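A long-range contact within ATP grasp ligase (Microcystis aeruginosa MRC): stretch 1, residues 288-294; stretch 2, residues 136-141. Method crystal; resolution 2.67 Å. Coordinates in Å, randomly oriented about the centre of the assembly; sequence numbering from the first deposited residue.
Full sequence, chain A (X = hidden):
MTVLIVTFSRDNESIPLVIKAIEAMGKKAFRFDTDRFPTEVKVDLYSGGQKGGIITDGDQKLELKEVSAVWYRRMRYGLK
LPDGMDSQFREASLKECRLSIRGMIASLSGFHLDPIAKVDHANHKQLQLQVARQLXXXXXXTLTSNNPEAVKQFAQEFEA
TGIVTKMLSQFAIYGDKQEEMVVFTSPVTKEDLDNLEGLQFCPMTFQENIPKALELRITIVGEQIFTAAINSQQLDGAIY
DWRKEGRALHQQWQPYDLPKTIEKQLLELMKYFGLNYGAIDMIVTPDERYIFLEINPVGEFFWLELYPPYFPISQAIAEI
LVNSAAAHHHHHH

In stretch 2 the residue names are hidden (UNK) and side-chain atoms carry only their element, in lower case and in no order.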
# COMPACT_ATOMS: atom_id res chain seq x y z
N GLU A 288 33.25 -5.56 15.00
CA GLU A 288 32.67 -4.21 15.00
C GLU A 288 32.32 -3.71 13.60
O GLU A 288 32.55 -2.55 13.26
CB GLU A 288 33.59 -3.22 15.71
CG GLU A 288 33.44 -3.23 17.22
CD GLU A 288 34.13 -2.05 17.87
OE1 GLU A 288 35.37 -2.11 18.05
OE2 GLU A 288 33.44 -1.06 18.20
N ARG A 289 31.73 -4.59 12.79
CA ARG A 289 31.11 -4.18 11.54
C ARG A 289 29.62 -4.00 11.76
O ARG A 289 28.96 -4.86 12.36
CB ARG A 289 31.37 -5.21 10.44
CG ARG A 289 32.80 -5.26 9.95
CD ARG A 289 33.02 -6.40 8.97
NE ARG A 289 32.38 -6.17 7.68
CZ ARG A 289 33.01 -5.70 6.61
NH1 ARG A 289 34.30 -5.41 6.66
NH2 ARG A 289 32.35 -5.52 5.47
N TYR A 290 29.08 -2.88 11.29
CA TYR A 290 27.68 -2.54 11.48
C TYR A 290 26.90 -2.89 10.22
O TYR A 290 27.17 -2.34 9.14
CB TYR A 290 27.51 -1.07 11.83
CG TYR A 290 28.07 -0.67 13.18
CD1 TYR A 290 29.41 -0.37 13.33
CD2 TYR A 290 27.25 -0.59 14.30
CE1 TYR A 290 29.94 -0.01 14.56
CE2 TYR A 290 27.76 -0.23 15.53
CZ TYR A 290 29.11 0.06 15.66
OH TYR A 290 29.63 0.42 16.88
N ILE A 291 25.93 -3.80 10.35
CA ILE A 291 25.12 -4.28 9.24
C ILE A 291 23.70 -3.76 9.42
O ILE A 291 23.09 -3.98 10.48
CB ILE A 291 25.14 -5.81 9.14
CG1 ILE A 291 26.50 -6.31 8.65
CG2 ILE A 291 24.02 -6.31 8.24
CD1 ILE A 291 27.52 -6.53 9.74
N PHE A 292 23.18 -3.09 8.40
CA PHE A 292 21.80 -2.64 8.41
C PHE A 292 20.88 -3.80 8.04
O PHE A 292 21.10 -4.48 7.04
CB PHE A 292 21.60 -1.48 7.43
CG PHE A 292 20.16 -1.10 7.22
CD1 PHE A 292 19.52 -0.24 8.11
CD2 PHE A 292 19.44 -1.60 6.15
CE1 PHE A 292 18.19 0.11 7.92
CE2 PHE A 292 18.11 -1.25 5.96
CZ PHE A 292 17.49 -0.39 6.85
N LEU A 293 19.82 -4.00 8.83
CA LEU A 293 18.85 -5.05 8.57
C LEU A 293 17.53 -4.50 8.04
O LEU A 293 17.11 -4.88 6.94
CB LEU A 293 18.60 -5.88 9.84
CG LEU A 293 19.75 -6.75 10.35
CD1 LEU A 293 19.28 -7.59 11.53
CD2 LEU A 293 20.31 -7.64 9.25
N GLU A 294 16.88 -3.62 8.78
CA GLU A 294 15.51 -3.24 8.47
C GLU A 294 15.15 -1.95 9.19
O GLU A 294 15.58 -1.72 10.32
CB GLU A 294 14.54 -4.36 8.86
CG GLU A 294 13.06 -4.00 8.76
CD GLU A 294 12.17 -5.13 9.23
OE1 GLU A 294 12.61 -6.30 9.16
OE2 GLU A 294 11.04 -4.86 9.68
N UNK A 136 26.14 3.68 1.91
CA UNK A 136 27.36 3.21 2.51
C UNK A 136 27.20 2.26 3.68
O UNK A 136 28.19 1.96 4.35
N UNK A 137 25.98 1.79 3.94
CA UNK A 137 25.74 0.87 5.04
C UNK A 137 25.82 -0.57 4.54
O UNK A 137 25.34 -0.90 3.46
c UNK A 137 24.15 2.43 6.44
c UNK A 137 22.67 2.73 6.59
c UNK A 137 24.36 1.12 5.67
c UNK A 137 24.83 2.37 7.79
N UNK A 138 26.46 -1.42 5.34
CA UNK A 138 26.55 -2.83 4.98
C UNK A 138 25.20 -3.50 5.16
O UNK A 138 24.51 -3.29 6.17
c UNK A 138 29.58 -3.24 4.34
c UNK A 138 29.03 -3.01 5.73
c UNK A 138 29.91 -3.67 6.78
c UNK A 138 27.60 -3.54 5.84
N UNK A 139 24.81 -4.31 4.18
CA UNK A 139 23.56 -5.05 4.25
C UNK A 139 23.85 -6.53 3.98
O UNK A 139 24.77 -6.85 3.22
c UNK A 139 23.05 -4.57 1.83
c UNK A 139 22.13 -3.08 3.62
c UNK A 139 22.52 -4.51 3.26
c UNK A 139 22.02 -4.19 0.79
N UNK A 140 23.10 -7.45 4.58
CA UNK A 140 23.35 -8.87 4.33
C UNK A 140 22.88 -9.28 2.94
O UNK A 140 21.94 -8.71 2.39
c UNK A 140 21.96 -7.25 5.49
c UNK A 140 22.53 -9.57 5.42
c UNK A 140 21.41 -8.64 5.67
N UNK A 141 23.57 -10.27 2.38
CA UNK A 141 23.18 -10.82 1.10
C UNK A 141 21.76 -11.35 1.13
O UNK A 141 21.44 -12.24 1.92

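Position 136 has backbone atoms alone, with no side-chain atom and nothing of stretch 1 in contact. Its phi/psi of 94/10 follows the end of a helix in a Schellman motif, and at these angles a CB would be jammed against the carbonyl O of the preceding residue. Both observations give Gly136.

Position 137 carries four carbons, forked at the second, and the CA-to-CB bond points toward stretch 1. Its CB lies 4.2 Å from CB of Phe292, an apolar contact. A fork at the second carbon with two single-carbon arms is leucine, so this is Leu137, with chi1 m and chi2 t.

Position 138 again has four carbons forked at the second. Its CB is 3.5 Å from O of Tyr290 and 4.1 Å from CG1 of Ile291, while one terminal carbon approaches NH2 of Arg289 to 3.3 Å. The branching identifies Leu138, and that terminal carbon is CD1, placed obliquely to the guanidinium. With 108 Å² covered by stretch 1, this residue has the largest covered area of the contact.

At position 139 four carbons fork at the first, and one arm is two carbons long. The CA-to-CB bond points away overall, yet the single-carbon arm comes 4.0 Å from CD2 of Phe292, and the CA lies 3.8 Å from O of the same residue. Forking at CB with unequal arms gives Ile139; its CG2 sits at the edge of the phenylalanine ring, near the ring plane.

Position 140 has three carbons closing a ring onto the backbone N, which defines Pro140. Its CD lies 3.3 Å from O of Phe292 and 3.6 Å from CG2 of Ile291, and its CG is 3.9 Å from CD2 of Leu293. Lacking an N-H, the proline cannot donate a backbone hydrogen bond to that carbonyl.

Position 141 has no side-chain atom and makes no contact with stretch 1: Gly141. Here phi/psi of -58/121 is also open to other residues, so the identification rests on the absent CB.

The contact joins residues that lie at least 151 positions apart in sequence wherever they touch, and buries 407 Å² in total. Its polar centre is one hydrogen bond, from N of Phe292 to O of Leu138, at 2.6 Å with an N-H...O angle of 153°. The same carbonyl O of Leu138 also receives a CA-H...O contact from CA of Ile291 at 3.3 Å. The end-to-end directions differ by 72°, so the segments cross rather than run alongside, and apolar side-chain contacts supplement this backbone link.

Stretch 2, residues 136-141: GLLIPG
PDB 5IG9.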